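Local atomic coordinates of erythrocyte membrane protein 1 (Plasmodium falciparum, PDB entry 2YK0), a protein that probably binds receptors on the host cell surface as an adhesin, this piece being its N-terminal NTS-DBL1-alpha and CIDR-gamma double domain. Residues A[57-62]-A[157-162]; A[82-87]-A[95-100]; A[127-132]-A[397-402]; A[514-519]-A[622-627]; A[581-586]-A[697-702]. The protein carries 8 engineered substitutions. All coordinates share one frame; numbering follows the deposited sequence.

Contact 1 (A[57-62]-A[157-162]). Engineered in segment 157-162: Ala157 (natural residue Thr).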
# COMPACT_ATOMS: atom_id res chain seq x y z
N ARG A 57 -0.83 -25.73 35.44
CA ARG A 57 -0.77 -24.85 36.60
C ARG A 57 -1.40 -23.44 36.44
O ARG A 57 -1.60 -22.76 37.45
CB ARG A 57 0.67 -24.81 37.16
CG ARG A 57 1.01 -26.02 38.03
CD ARG A 57 2.51 -26.32 38.25
NE ARG A 57 3.28 -25.40 39.12
CZ ARG A 57 2.83 -24.70 40.16
NH1 ARG A 57 1.55 -24.77 40.52
NH2 ARG A 57 3.65 -23.92 40.85
N ALA A 58 -1.77 -23.04 35.19
CA ALA A 58 -2.37 -21.72 34.87
C ALA A 58 -3.75 -21.46 35.46
O ALA A 58 -4.60 -22.34 35.42
CB ALA A 58 -2.38 -21.49 33.37
N GLN A 59 -3.96 -20.24 36.00
CA GLN A 59 -5.23 -19.79 36.61
C GLN A 59 -5.91 -18.68 35.78
O GLN A 59 -5.29 -17.63 35.53
CB GLN A 59 -5.02 -19.25 38.03
CG GLN A 59 -4.32 -20.19 39.01
CD GLN A 59 -4.85 -19.94 40.40
OE1 GLN A 59 -4.79 -18.82 40.94
NE2 GLN A 59 -5.48 -20.97 40.97
N PHE A 60 -7.20 -18.91 35.37
CA PHE A 60 -7.96 -17.93 34.59
C PHE A 60 -9.30 -17.70 35.21
O PHE A 60 -9.91 -18.65 35.68
CB PHE A 60 -8.26 -18.44 33.18
CG PHE A 60 -7.19 -19.18 32.44
CD1 PHE A 60 -7.08 -20.55 32.56
CD2 PHE A 60 -6.39 -18.52 31.52
CE1 PHE A 60 -6.13 -21.25 31.81
CE2 PHE A 60 -5.45 -19.23 30.77
CZ PHE A 60 -5.33 -20.58 30.91
N VAL A 61 -9.81 -16.45 35.15
CA VAL A 61 -11.13 -16.04 35.65
C VAL A 61 -11.79 -15.01 34.67
O VAL A 61 -11.37 -13.86 34.61
CB VAL A 61 -11.09 -15.51 37.12
CG1 VAL A 61 -12.48 -15.07 37.59
CG2 VAL A 61 -10.52 -16.53 38.09
N ASP A 62 -12.84 -15.42 33.93
CA ASP A 62 -13.59 -14.53 33.04
C ASP A 62 -14.72 -13.84 33.84
O ASP A 62 -14.72 -13.94 35.07
CB ASP A 62 -14.08 -15.26 31.77
CG ASP A 62 -15.27 -16.16 31.96
OD1 ASP A 62 -16.40 -15.64 32.05
OD2 ASP A 62 -15.09 -17.40 31.95
N ALA A 157 4.72 -17.68 36.14
CA ALA A 157 5.31 -18.02 34.82
C ALA A 157 4.34 -18.93 34.07
O ALA A 157 4.19 -18.79 32.85
CB ALA A 157 6.63 -18.75 35.00
N HIS A 158 3.65 -19.82 34.82
CA HIS A 158 2.64 -20.76 34.33
C HIS A 158 1.44 -19.97 33.80
O HIS A 158 1.09 -20.15 32.62
CB HIS A 158 2.20 -21.76 35.41
CG HIS A 158 3.30 -22.28 36.25
ND1 HIS A 158 3.54 -21.77 37.51
CD2 HIS A 158 4.23 -23.21 35.97
CE1 HIS A 158 4.60 -22.43 37.96
NE2 HIS A 158 5.04 -23.32 37.07
N ASP A 159 0.83 -19.07 34.65
CA ASP A 159 -0.32 -18.23 34.26
C ASP A 159 -0.06 -17.54 32.90
O ASP A 159 -0.81 -17.74 31.93
CB ASP A 159 -0.66 -17.16 35.34
CG ASP A 159 -0.99 -17.67 36.74
OD1 ASP A 159 -1.22 -18.88 36.90
OD2 ASP A 159 -0.96 -16.85 37.67
N LEU A 160 1.05 -16.79 32.83
CA LEU A 160 1.46 -16.09 31.62
C LEU A 160 1.53 -17.03 30.42
O LEU A 160 0.94 -16.70 29.39
CB LEU A 160 2.81 -15.38 31.85
CG LEU A 160 3.33 -14.52 30.70
CD1 LEU A 160 2.52 -13.27 30.53
CD2 LEU A 160 4.73 -14.15 30.95
N LEU A 161 2.21 -18.19 30.55
CA LEU A 161 2.33 -19.14 29.45
C LEU A 161 0.96 -19.54 28.90
O LEU A 161 0.75 -19.42 27.70
CB LEU A 161 3.20 -20.34 29.84
CG LEU A 161 3.07 -21.57 28.94
CD1 LEU A 161 4.23 -21.69 27.94
CD2 LEU A 161 2.88 -22.80 29.75
N GLY A 162 0.03 -19.89 29.78
CA GLY A 162 -1.34 -20.23 29.37
C GLY A 162 -2.08 -19.09 28.70
O GLY A 162 -3.04 -19.29 27.94
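Arg57 lies obliquely over one face of the His158 imidazole, with guanidinium and ring planes 50° apart, so the pair does not form a flat stack. The arginine's NE stands above the rim of the ring, 3.4 Å from His158 NE2, while its CB makes a CH-pi contact 4.1 Å from the ring centroid. A bend at chi3 (71°) brings the guanidinium over the imidazole face. One residue further along the helix, Asp159 and Gln59 run alongside each other in one direction. Gln59 N donates to Asp159 OD1 at 3.2 Å, arriving from above the carboxylate plane, and the second oxygen, OD2, accepts from Asn155 N. Phe60 turns its ring edge to the helix, CE2 being 3.7 Å from Gly162 O, and Ala58 CB sits 4.3 Å from Gly162 CA. The arrangement exemplifies how the N-terminal segment of a PfEMP1 head is laid against the opening turns of a helix, 157-176, in its Duffy-binding-like domain.

Contact 2 (A[82-87]-A[95-100])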
# COMPACT_ATOMS: atom_id res chain seq x y z
N ASP A 82 -9.96 -23.64 25.44
CA ASP A 82 -11.16 -22.92 25.01
C ASP A 82 -11.31 -21.55 25.63
O ASP A 82 -11.36 -21.41 26.84
CB ASP A 82 -12.46 -23.76 25.12
CG ASP A 82 -13.72 -22.93 25.28
OD1 ASP A 82 -14.06 -22.60 26.43
OD2 ASP A 82 -14.34 -22.56 24.23
N HIS A 83 -11.48 -20.56 24.75
CA HIS A 83 -11.63 -19.15 25.06
C HIS A 83 -12.78 -18.82 26.01
O HIS A 83 -12.76 -17.78 26.69
CB HIS A 83 -11.71 -18.34 23.76
CG HIS A 83 -13.01 -18.50 23.03
ND1 HIS A 83 -13.30 -19.65 22.32
CD2 HIS A 83 -14.06 -17.65 22.94
CE1 HIS A 83 -14.52 -19.46 21.82
NE2 HIS A 83 -15.01 -18.27 22.16
N LEU A 84 -13.77 -19.72 26.09
CA LEU A 84 -14.93 -19.52 26.95
C LEU A 84 -14.56 -19.77 28.41
O LEU A 84 -15.30 -19.38 29.32
CB LEU A 84 -16.10 -20.40 26.50
CG LEU A 84 -16.63 -20.09 25.09
CD1 LEU A 84 -17.35 -21.26 24.48
CD2 LEU A 84 -17.49 -18.84 25.08
N PHE A 85 -13.36 -20.36 28.62
CA PHE A 85 -12.88 -20.71 29.95
C PHE A 85 -11.36 -20.45 30.20
O PHE A 85 -10.89 -20.59 31.33
CB PHE A 85 -13.24 -22.19 30.21
CG PHE A 85 -14.72 -22.55 30.20
CD1 PHE A 85 -15.54 -22.21 31.28
CD2 PHE A 85 -15.26 -23.30 29.17
CE1 PHE A 85 -16.89 -22.58 31.30
CE2 PHE A 85 -16.61 -23.64 29.18
CZ PHE A 85 -17.42 -23.27 30.24
N HIS A 86 -10.60 -20.09 29.18
CA HIS A 86 -9.16 -19.88 29.39
C HIS A 86 -8.77 -18.46 29.03
O HIS A 86 -7.86 -18.16 28.25
CB HIS A 86 -8.32 -21.01 28.74
CG HIS A 86 -8.85 -22.38 29.04
ND1 HIS A 86 -9.16 -22.77 30.35
CD2 HIS A 86 -9.18 -23.38 28.20
CE1 HIS A 86 -9.63 -23.99 30.25
NE2 HIS A 86 -9.67 -24.40 28.98
N THR A 87 -9.50 -17.56 29.67
CA THR A 87 -9.46 -16.14 29.46
C THR A 87 -9.73 -15.43 30.78
O THR A 87 -10.31 -16.01 31.71
CB THR A 87 -10.51 -15.86 28.38
OG1 THR A 87 -9.91 -15.33 27.22
CG2 THR A 87 -11.68 -15.03 28.87
N GLU A 95 -18.25 -10.36 25.16
CA GLU A 95 -18.94 -11.27 26.05
C GLU A 95 -18.64 -12.69 25.60
O GLU A 95 -18.81 -13.62 26.38
CB GLU A 95 -20.44 -11.02 26.02
CG GLU A 95 -20.89 -9.72 26.67
CD GLU A 95 -22.06 -9.09 25.94
OE1 GLU A 95 -23.16 -9.69 25.95
OE2 GLU A 95 -21.87 -8.02 25.33
N GLY A 96 -18.23 -12.85 24.34
CA GLY A 96 -17.90 -14.16 23.78
C GLY A 96 -16.53 -14.62 24.23
O GLY A 96 -16.20 -15.81 24.09
N ARG A 97 -15.72 -13.66 24.78
CA ARG A 97 -14.36 -13.84 25.30
C ARG A 97 -13.44 -14.37 24.21
O ARG A 97 -12.69 -15.32 24.43
CB ARG A 97 -14.36 -14.76 26.54
CG ARG A 97 -15.02 -14.16 27.79
CD ARG A 97 -16.43 -14.66 28.01
NE ARG A 97 -16.52 -16.09 28.34
CZ ARG A 97 -17.55 -16.87 28.03
NH1 ARG A 97 -18.58 -16.38 27.35
NH2 ARG A 97 -17.56 -18.13 28.40
N LYS A 98 -13.50 -13.76 23.01
CA LYS A 98 -12.72 -14.15 21.83
C LYS A 98 -11.34 -13.48 21.79
O LYS A 98 -11.24 -12.25 21.91
CB LYS A 98 -13.46 -13.85 20.51
CG LYS A 98 -14.94 -14.21 20.46
CD LYS A 98 -15.77 -12.95 20.17
CE LYS A 98 -17.25 -13.11 20.40
NZ LYS A 98 -17.82 -11.91 21.09
N PRO A 99 -10.28 -14.28 21.53
CA PRO A 99 -8.94 -13.70 21.37
C PRO A 99 -8.85 -12.75 20.15
O PRO A 99 -8.02 -11.81 20.13
CB PRO A 99 -8.05 -14.96 21.20
CG PRO A 99 -8.87 -16.08 21.75
CD PRO A 99 -10.25 -15.75 21.36
N CYS A 100 -9.68 -12.99 19.12
CA CYS A 100 -9.72 -12.15 17.92
C CYS A 100 -11.00 -11.38 17.95
O CYS A 100 -12.08 -11.95 17.75
CB CYS A 100 -9.57 -12.98 16.65
SG CYS A 100 -8.53 -14.47 16.83
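Arg97 reaches across to Leu84, and the polar part of the contact is built on its guanidinium. NH2 donates to Leu84 O at 2.7 Å, nearly straight at 162° and on a lone pair in the carbonyl plane. NH1 donates to Glu95 O at 2.9 Å, and both acceptors lie in the guanidinium plane. Apolar contacts flank the same side chain. Leu84 CD2 sits over one face of the guanidinium, 3.5 Å from Arg97 CZ, and the Thr87 side chain crosses at about a right angle, its CG2 3.6 Å from Arg97 CB. His83 CB packs on Pro99 CD at 3.8 Å; Pro99 precedes Cys100, which is disulfide-bonded to Cys142. The His83 ring, for its part, turns its edge to the opposite backbone, CD2 lying near Gly96 O and Arg97 O. Its chi1 of 73° places the ring between backbone N and carbonyl carbon, facing the 95-100 segment. Two in-plane carbonyls thus fix the rotation of the guanidinium and tie the two arms of one helix-free loop together, while its charge is probably eased by these dipoles and by a long, weak ion pair to Asp62.

Contact 3 (A[127-132]-A[397-402]). Engineered in segment 127-132: Ala128 (natural residue Ser), Ala131 (natural residue Thr).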
# COMPACT_ATOMS: atom_id res chain seq x y z
N ASN A 127 9.22 13.34 10.94
CA ASN A 127 10.47 13.97 10.49
C ASN A 127 11.33 13.05 9.61
O ASN A 127 11.45 13.31 8.41
CB ASN A 127 11.27 14.59 11.66
CG ASN A 127 11.27 13.78 12.94
OD1 ASN A 127 12.12 12.90 13.16
ND2 ASN A 127 10.32 14.08 13.82
N ALA A 128 11.87 11.94 10.19
CA ALA A 128 12.66 10.94 9.46
C ALA A 128 11.74 10.26 8.44
O ALA A 128 10.65 9.79 8.79
CB ALA A 128 13.25 9.92 10.42
N ASN A 129 12.13 10.31 7.16
CA ASN A 129 11.34 9.76 6.07
C ASN A 129 11.26 8.22 6.10
O ASN A 129 10.26 7.66 5.65
CB ASN A 129 11.82 10.30 4.71
CG ASN A 129 10.86 11.23 3.98
OD1 ASN A 129 11.28 12.23 3.38
ND2 ASN A 129 9.58 10.88 3.91
N GLY A 130 12.30 7.58 6.65
CA GLY A 130 12.37 6.13 6.82
C GLY A 130 11.39 5.62 7.85
O GLY A 130 11.31 6.15 8.96
N ALA A 131 10.61 4.60 7.48
CA ALA A 131 9.60 4.01 8.35
C ALA A 131 9.42 2.51 8.10
O ALA A 131 9.61 2.06 6.97
CB ALA A 131 8.27 4.73 8.16
N ALA A 132 9.07 1.75 9.15
CA ALA A 132 8.79 0.31 9.10
C ALA A 132 7.29 0.09 8.80
O ALA A 132 6.45 0.87 9.28
CB ALA A 132 9.16 -0.35 10.41
N GLN A 397 10.37 2.14 3.75
CA GLN A 397 11.14 1.00 4.23
C GLN A 397 12.58 1.04 3.74
O GLN A 397 13.49 0.90 4.55
CB GLN A 397 10.45 -0.33 3.95
CG GLN A 397 9.18 -0.52 4.77
CD GLN A 397 8.60 -1.89 4.62
OE1 GLN A 397 7.98 -2.20 3.60
NE2 GLN A 397 8.74 -2.73 5.65
N ASN A 398 12.80 1.35 2.45
CA ASN A 398 14.17 1.46 1.93
C ASN A 398 15.08 2.37 2.76
O ASN A 398 16.19 1.97 3.12
CB ASN A 398 14.18 1.87 0.45
CG ASN A 398 14.18 0.69 -0.48
OD1 ASN A 398 15.02 0.58 -1.38
ND2 ASN A 398 13.27 -0.25 -0.27
N LEU A 399 14.54 3.55 3.14
CA LEU A 399 15.23 4.55 3.97
C LEU A 399 15.54 4.08 5.38
O LEU A 399 16.59 4.43 5.91
CB LEU A 399 14.44 5.86 4.04
CG LEU A 399 14.00 6.53 2.75
CD1 LEU A 399 13.35 7.81 3.06
CD2 LEU A 399 15.17 6.77 1.81
N LYS A 400 14.62 3.32 5.99
CA LYS A 400 14.80 2.76 7.34
C LYS A 400 15.87 1.68 7.30
O LYS A 400 16.65 1.59 8.24
CB LYS A 400 13.48 2.21 7.90
CG LYS A 400 13.44 2.02 9.41
CD LYS A 400 13.31 3.36 10.16
CE LYS A 400 12.66 3.23 11.52
NZ LYS A 400 12.14 4.54 12.01
N TYR A 401 15.94 0.87 6.21
CA TYR A 401 16.96 -0.17 6.11
C TYR A 401 18.32 0.47 6.12
O TYR A 401 19.23 -0.07 6.73
CB TYR A 401 16.78 -1.04 4.87
CG TYR A 401 17.83 -2.13 4.76
CD1 TYR A 401 19.09 -1.86 4.21
CD2 TYR A 401 17.59 -3.41 5.23
CE1 TYR A 401 20.08 -2.84 4.17
CE2 TYR A 401 18.56 -4.40 5.17
CZ TYR A 401 19.80 -4.12 4.63
OH TYR A 401 20.76 -5.10 4.53
N SER A 402 18.46 1.64 5.46
CA SER A 402 19.70 2.41 5.45
C SER A 402 19.97 2.95 6.86
O SER A 402 21.03 2.63 7.40
CB SER A 402 19.64 3.52 4.41
OG SER A 402 19.53 2.95 3.12
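Gly130 brings its CA to 4.2 Å from Lys400 CA, so that a loop of the DBL1-alpha domain lies directly on helix 374-410, one of the long helices of the Duffy-binding-like fold. The loop backbone is extended from Gly130 onward. There Ala131, an engineered residue, points its methyl group away from the helix but turns its carbonyl to it: Ala131 O accepts a CA-H...O contact from Gln397 CA at 3.3 Å. The loop is also held by backbone hydrogen bonding between Ala131 and Lys396, one residue earlier in the helix.

Among the side chains, Leu399 fits against the loop, its CB 3.5 Å from Gly130 CA and its CD1 3.4 Å from Asn129 CB. Lys400 runs alongside the Gly130 carbonyl. Bent at chi2 (75°), it carries CD past Gly130 O at 3.6 Å, while NZ goes on to a hydrogen bond with Gly123 O and a weak one with Asn124 OD1. Asn124 is a magnesium ligand, and its ND2 also donates to Ala132 O; the helix lysine and the loop backbone therefore probably belong to the second shell of a metal site, the ion lying about 9 Å from the lysine side chain. Gln397, which also touches Phe319 and Trp322 of helix 314-341, sets its CG 3.4 Å from Ala131 O.

Contact 4 (A[514-519]-A[622-627])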
# COMPACT_ATOMS: atom_id res chain seq x y z
N ASP A 514 1.84 22.92 -24.34
CA ASP A 514 2.48 22.18 -23.26
C ASP A 514 1.49 22.02 -22.09
O ASP A 514 0.70 22.92 -21.81
CB ASP A 514 3.77 22.89 -22.83
CG ASP A 514 3.59 24.14 -21.96
OD1 ASP A 514 2.97 25.12 -22.43
OD2 ASP A 514 4.07 24.12 -20.81
N VAL A 515 1.48 20.85 -21.46
CA VAL A 515 0.54 20.60 -20.37
C VAL A 515 1.26 20.14 -19.14
O VAL A 515 2.19 19.34 -19.22
CB VAL A 515 -0.72 19.74 -20.69
CG1 VAL A 515 -1.66 20.44 -21.66
CG2 VAL A 515 -0.36 18.35 -21.19
N ASP A 516 0.79 20.64 -18.00
CA ASP A 516 1.33 20.37 -16.69
C ASP A 516 0.58 19.25 -15.97
O ASP A 516 -0.31 19.49 -15.13
CB ASP A 516 1.46 21.67 -15.89
CG ASP A 516 2.89 22.10 -15.64
OD1 ASP A 516 3.80 21.71 -16.46
OD2 ASP A 516 3.13 22.82 -14.62
N MET A 517 0.94 18.02 -16.33
CA MET A 517 0.36 16.82 -15.77
C MET A 517 0.92 16.49 -14.39
O MET A 517 2.09 16.74 -14.12
CB MET A 517 0.48 15.66 -16.75
CG MET A 517 -0.84 14.92 -16.91
SD MET A 517 -1.95 15.52 -18.22
CE MET A 517 -2.22 17.25 -17.75
N ILE A 518 0.06 15.96 -13.51
CA ILE A 518 0.49 15.61 -12.16
C ILE A 518 1.20 14.24 -12.19
O ILE A 518 0.60 13.23 -12.57
CB ILE A 518 -0.66 15.70 -11.09
CG1 ILE A 518 -1.24 17.11 -11.00
CG2 ILE A 518 -0.16 15.28 -9.72
CD1 ILE A 518 -2.69 17.14 -10.69
N TYR A 519 2.48 14.23 -11.78
CA TYR A 519 3.30 13.02 -11.71
C TYR A 519 3.79 12.83 -10.29
O TYR A 519 4.94 13.15 -9.99
CB TYR A 519 4.47 13.13 -12.67
CG TYR A 519 4.99 11.79 -13.11
CD1 TYR A 519 5.99 11.14 -12.39
CD2 TYR A 519 4.53 11.19 -14.27
CE1 TYR A 519 6.49 9.91 -12.81
CE2 TYR A 519 5.03 9.96 -14.70
CZ TYR A 519 6.00 9.32 -13.96
OH TYR A 519 6.47 8.10 -14.39
N LEU A 622 -3.24 28.02 -11.34
CA LEU A 622 -4.47 28.57 -11.91
C LEU A 622 -4.22 29.17 -13.29
O LEU A 622 -4.90 28.80 -14.24
CB LEU A 622 -5.07 29.61 -10.94
CG LEU A 622 -6.15 30.55 -11.52
CD1 LEU A 622 -7.38 30.56 -10.66
CD2 LEU A 622 -5.61 31.96 -11.70
N ASN A 623 -3.24 30.10 -13.38
CA ASN A 623 -2.85 30.84 -14.57
C ASN A 623 -2.33 29.93 -15.65
O ASN A 623 -2.68 30.13 -16.82
CB ASN A 623 -1.80 31.91 -14.24
CG ASN A 623 -2.35 33.13 -13.54
OD1 ASN A 623 -3.51 33.54 -13.73
ND2 ASN A 623 -1.50 33.78 -12.75
N LYS A 624 -1.52 28.92 -15.25
CA LYS A 624 -0.96 27.95 -16.19
C LYS A 624 -2.05 27.22 -16.93
O LYS A 624 -1.99 27.12 -18.15
CB LYS A 624 -0.06 26.94 -15.46
CG LYS A 624 1.26 26.70 -16.18
CD LYS A 624 1.13 26.02 -17.54
CE LYS A 624 2.40 25.28 -17.86
NZ LYS A 624 2.32 24.62 -19.17
N LYS A 625 -3.05 26.76 -16.20
CA LYS A 625 -4.19 26.02 -16.71
C LYS A 625 -5.07 26.88 -17.61
O LYS A 625 -5.58 26.40 -18.63
CB LYS A 625 -4.98 25.43 -15.52
CG LYS A 625 -4.27 24.27 -14.84
CD LYS A 625 -4.36 23.01 -15.71
CE LYS A 625 -3.39 21.92 -15.39
NZ LYS A 625 -2.01 22.29 -15.77
N GLU A 626 -5.23 28.16 -17.23
CA GLU A 626 -6.02 29.12 -17.99
C GLU A 626 -5.38 29.27 -19.36
O GLU A 626 -6.07 29.21 -20.37
CB GLU A 626 -6.11 30.45 -17.23
CG GLU A 626 -7.14 31.41 -17.79
CD GLU A 626 -7.43 32.59 -16.91
OE1 GLU A 626 -7.34 32.45 -15.66
OE2 GLU A 626 -7.79 33.66 -17.46
N LYS A 627 -4.05 29.38 -19.39
CA LYS A 627 -3.25 29.46 -20.61
C LYS A 627 -3.34 28.11 -21.37
O LYS A 627 -3.46 28.09 -22.61
CB LYS A 627 -1.79 29.79 -20.24
CG LYS A 627 -1.51 31.25 -19.91
CD LYS A 627 -0.01 31.60 -20.20
CE LYS A 627 0.67 32.55 -19.22
NZ LYS A 627 1.16 31.85 -17.99
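Lys624 leaves helix 611-636 with its CB directed toward strand 511-518, where Asp514 and Asp516 wait on an edge strand of a four-stranded antiparallel sheet in the CIDR-gamma region. The segment axes come within 9.0 Å at an angle of 133°. Beyond CB the lysine bends once, at chi2 (-66°), and then runs extended. The chain crosses that of Asp516 at about a right angle, with CE 3.9 Å from Asp516 CG and 3.6 Å from Asp514 OD2. At the tip, NZ forms a salt bridge with Asp514 OD2, modelled too short for its length to be relied on, and a second one with Glu628. Asp516 OD1 stands 4.2 Å from Lys624 NZ, beyond a salt bridge; Asn544 ND2 serves both this oxygen and Asp514 OD2. The neighbouring Lys625, folded at chi2 and chi4, makes a weak hydrogen bond from NZ to Asp516 O at 3.3 Å. Glu628 is the shared partner: OE2 takes Lys624 NZ and the Asp516 N-H, OE1 takes Lys625 NZ. The charges of helix and strand are probably largely compensated in this network, which joins them by electrostatics more than by apolar burial.

Contact 5 (A[581-586]-A[697-702])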
# COMPACT_ATOMS: atom_id res chain seq x y z
N ARG A 581 -7.97 13.46 -20.28
CA ARG A 581 -6.81 13.35 -19.39
C ARG A 581 -6.65 14.67 -18.68
O ARG A 581 -6.54 14.69 -17.47
CB ARG A 581 -5.53 13.02 -20.17
CG ARG A 581 -5.32 11.56 -20.44
CD ARG A 581 -3.86 11.32 -20.73
NE ARG A 581 -3.67 10.09 -21.50
CZ ARG A 581 -2.51 9.70 -22.02
NH1 ARG A 581 -1.42 10.45 -21.87
NH2 ARG A 581 -2.42 8.56 -22.69
N TRP A 582 -6.68 15.76 -19.45
CA TRP A 582 -6.55 17.13 -18.97
C TRP A 582 -7.66 17.46 -17.94
O TRP A 582 -7.40 18.06 -16.90
CB TRP A 582 -6.61 18.09 -20.17
CG TRP A 582 -6.15 19.47 -19.82
CD1 TRP A 582 -4.87 19.94 -19.89
CD2 TRP A 582 -6.94 20.54 -19.28
NE1 TRP A 582 -4.81 21.23 -19.42
CE2 TRP A 582 -6.07 21.62 -19.04
CE3 TRP A 582 -8.30 20.69 -18.97
CZ2 TRP A 582 -6.52 22.84 -18.51
CZ3 TRP A 582 -8.74 21.89 -18.44
CH2 TRP A 582 -7.86 22.94 -18.20
N LEU A 583 -8.88 17.03 -18.25
CA LEU A 583 -10.08 17.23 -17.47
C LEU A 583 -10.03 16.50 -16.12
O LEU A 583 -10.47 17.04 -15.10
CB LEU A 583 -11.27 16.77 -18.30
CG LEU A 583 -11.68 17.70 -19.43
CD1 LEU A 583 -12.54 16.96 -20.39
CD2 LEU A 583 -12.40 18.94 -18.90
N LYS A 584 -9.44 15.28 -16.13
CA LYS A 584 -9.24 14.47 -14.95
C LYS A 584 -8.25 15.21 -14.03
O LYS A 584 -8.54 15.45 -12.84
CB LYS A 584 -8.68 13.08 -15.38
CG LYS A 584 -8.63 11.96 -14.32
CD LYS A 584 -9.72 12.01 -13.21
CE LYS A 584 -9.10 12.04 -11.82
NZ LYS A 584 -8.48 10.73 -11.44
N ASP A 585 -7.11 15.63 -14.64
CA ASP A 585 -6.01 16.36 -14.05
C ASP A 585 -6.48 17.69 -13.47
O ASP A 585 -6.13 17.98 -12.34
CB ASP A 585 -4.86 16.56 -15.08
CG ASP A 585 -3.47 16.79 -14.48
OD1 ASP A 585 -2.84 15.80 -14.02
OD2 ASP A 585 -2.96 17.93 -14.57
N PHE A 586 -7.29 18.46 -14.22
CA PHE A 586 -7.80 19.76 -13.78
C PHE A 586 -8.54 19.66 -12.46
O PHE A 586 -8.26 20.44 -11.56
CB PHE A 586 -8.71 20.40 -14.84
CG PHE A 586 -9.36 21.68 -14.36
CD1 PHE A 586 -8.66 22.88 -14.35
CD2 PHE A 586 -10.65 21.66 -13.85
CE1 PHE A 586 -9.25 24.05 -13.87
CE2 PHE A 586 -11.25 22.84 -13.38
CZ PHE A 586 -10.54 24.02 -13.39
N ASP A 697 -17.69 27.90 -20.33
CA ASP A 697 -17.57 26.49 -19.96
C ASP A 697 -17.34 26.37 -18.45
O ASP A 697 -16.96 27.36 -17.81
CB ASP A 697 -16.37 25.84 -20.65
CG ASP A 697 -16.12 26.21 -22.09
OD1 ASP A 697 -15.74 27.38 -22.34
OD2 ASP A 697 -16.11 25.30 -22.93
N ILE A 698 -17.51 25.14 -17.92
CA ILE A 698 -17.30 24.86 -16.50
C ILE A 698 -15.87 25.15 -16.06
O ILE A 698 -15.66 25.75 -14.99
CB ILE A 698 -17.86 23.50 -16.00
CG1 ILE A 698 -19.21 23.16 -16.72
CG2 ILE A 698 -18.03 23.52 -14.46
CD1 ILE A 698 -19.58 21.72 -16.78
N VAL A 699 -14.89 24.81 -16.92
CA VAL A 699 -13.46 25.05 -16.66
C VAL A 699 -13.22 26.56 -16.45
O VAL A 699 -12.82 26.94 -15.35
CB VAL A 699 -12.52 24.41 -17.72
CG1 VAL A 699 -11.06 24.54 -17.32
CG2 VAL A 699 -12.88 22.96 -17.98
N THR A 700 -13.58 27.40 -17.45
CA THR A 700 -13.46 28.85 -17.33
C THR A 700 -14.18 29.42 -16.10
O THR A 700 -13.56 30.15 -15.35
CB THR A 700 -13.63 29.64 -18.66
OG1 THR A 700 -14.34 30.84 -18.39
CG2 THR A 700 -14.38 28.91 -19.71
N ILE A 701 -15.44 29.04 -15.85
CA ILE A 701 -16.12 29.54 -14.65
C ILE A 701 -15.41 29.11 -13.37
O ILE A 701 -15.18 29.97 -12.52
CB ILE A 701 -17.67 29.37 -14.62
CG1 ILE A 701 -18.09 27.91 -14.82
CG2 ILE A 701 -18.37 30.35 -15.58
CD1 ILE A 701 -19.41 27.66 -15.46
N LEU A 702 -14.96 27.84 -13.28
CA LEU A 702 -14.21 27.33 -12.13
C LEU A 702 -12.91 28.11 -11.86
O LEU A 702 -12.56 28.35 -10.70
CB LEU A 702 -13.88 25.84 -12.29
CG LEU A 702 -14.99 24.86 -12.00
CD1 LEU A 702 -14.66 23.50 -12.55
CD2 LEU A 702 -15.28 24.77 -10.53
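Val699 directs its CG1 methyl over one face of the Phe586 ring in a CH-pi contact, 4.0 Å from the centroid and only 14° from the ring normal. The same methyl meets the edge of the Trp582 indole, 3.7 Å from CH2, and so occupies the angle between a ring face and a ring edge. The valine's other branch, CG2, lies 4.2 Å from Leu583 CD2. One turn later Leu702 closes on the rim of the phenylalanine, its CD1 3.6 Å from Phe586 CE2. Phe586 and Val699 extend from facing helices and overlap, and with CG anti to the backbone N (chi1 174°) the phenylalanine reaches well out from its own helix. In the next shell, Trp582 is positioned by a ring stack with Trp629 and by a hydrogen bond from NE1 to Glu628 OE1; Trp629 in turn touches Val699. The two segment axes run at 27° and approach no closer than 12.4 Å, a wide separation bridged by these large side chains. All five touching residues are buried between helices 575-601 and 698-716, with helix 611-636 alongside, consistent with the three-helix bundle of CIDR domains, and with strand 511-518 resting on Trp582 through Val515.

The five contacts fall into two clusters with one between. Contacts 1 and 2 have centres 13 Å apart and touch directly, Phe60 meeting His86 and Asp62 lying near Arg97. Contacts 4 and 5 are closer still, with centres 11 Å apart: Ile518 N probably hydrogen-bonds to Asp585 OD1, and Lys625 rests on Trp582. The centres of contacts 1 and 4 are about 66 Å apart, across the centre of the elongated chain. Contact 3 lies between, 39 Å from contact 1 and 33 Å from contact 4, centre to centre. Contacts 3 and 4 both lie near bound magnesium ions, the one by contact 4 being about 10 Å from the Asp516 side chain.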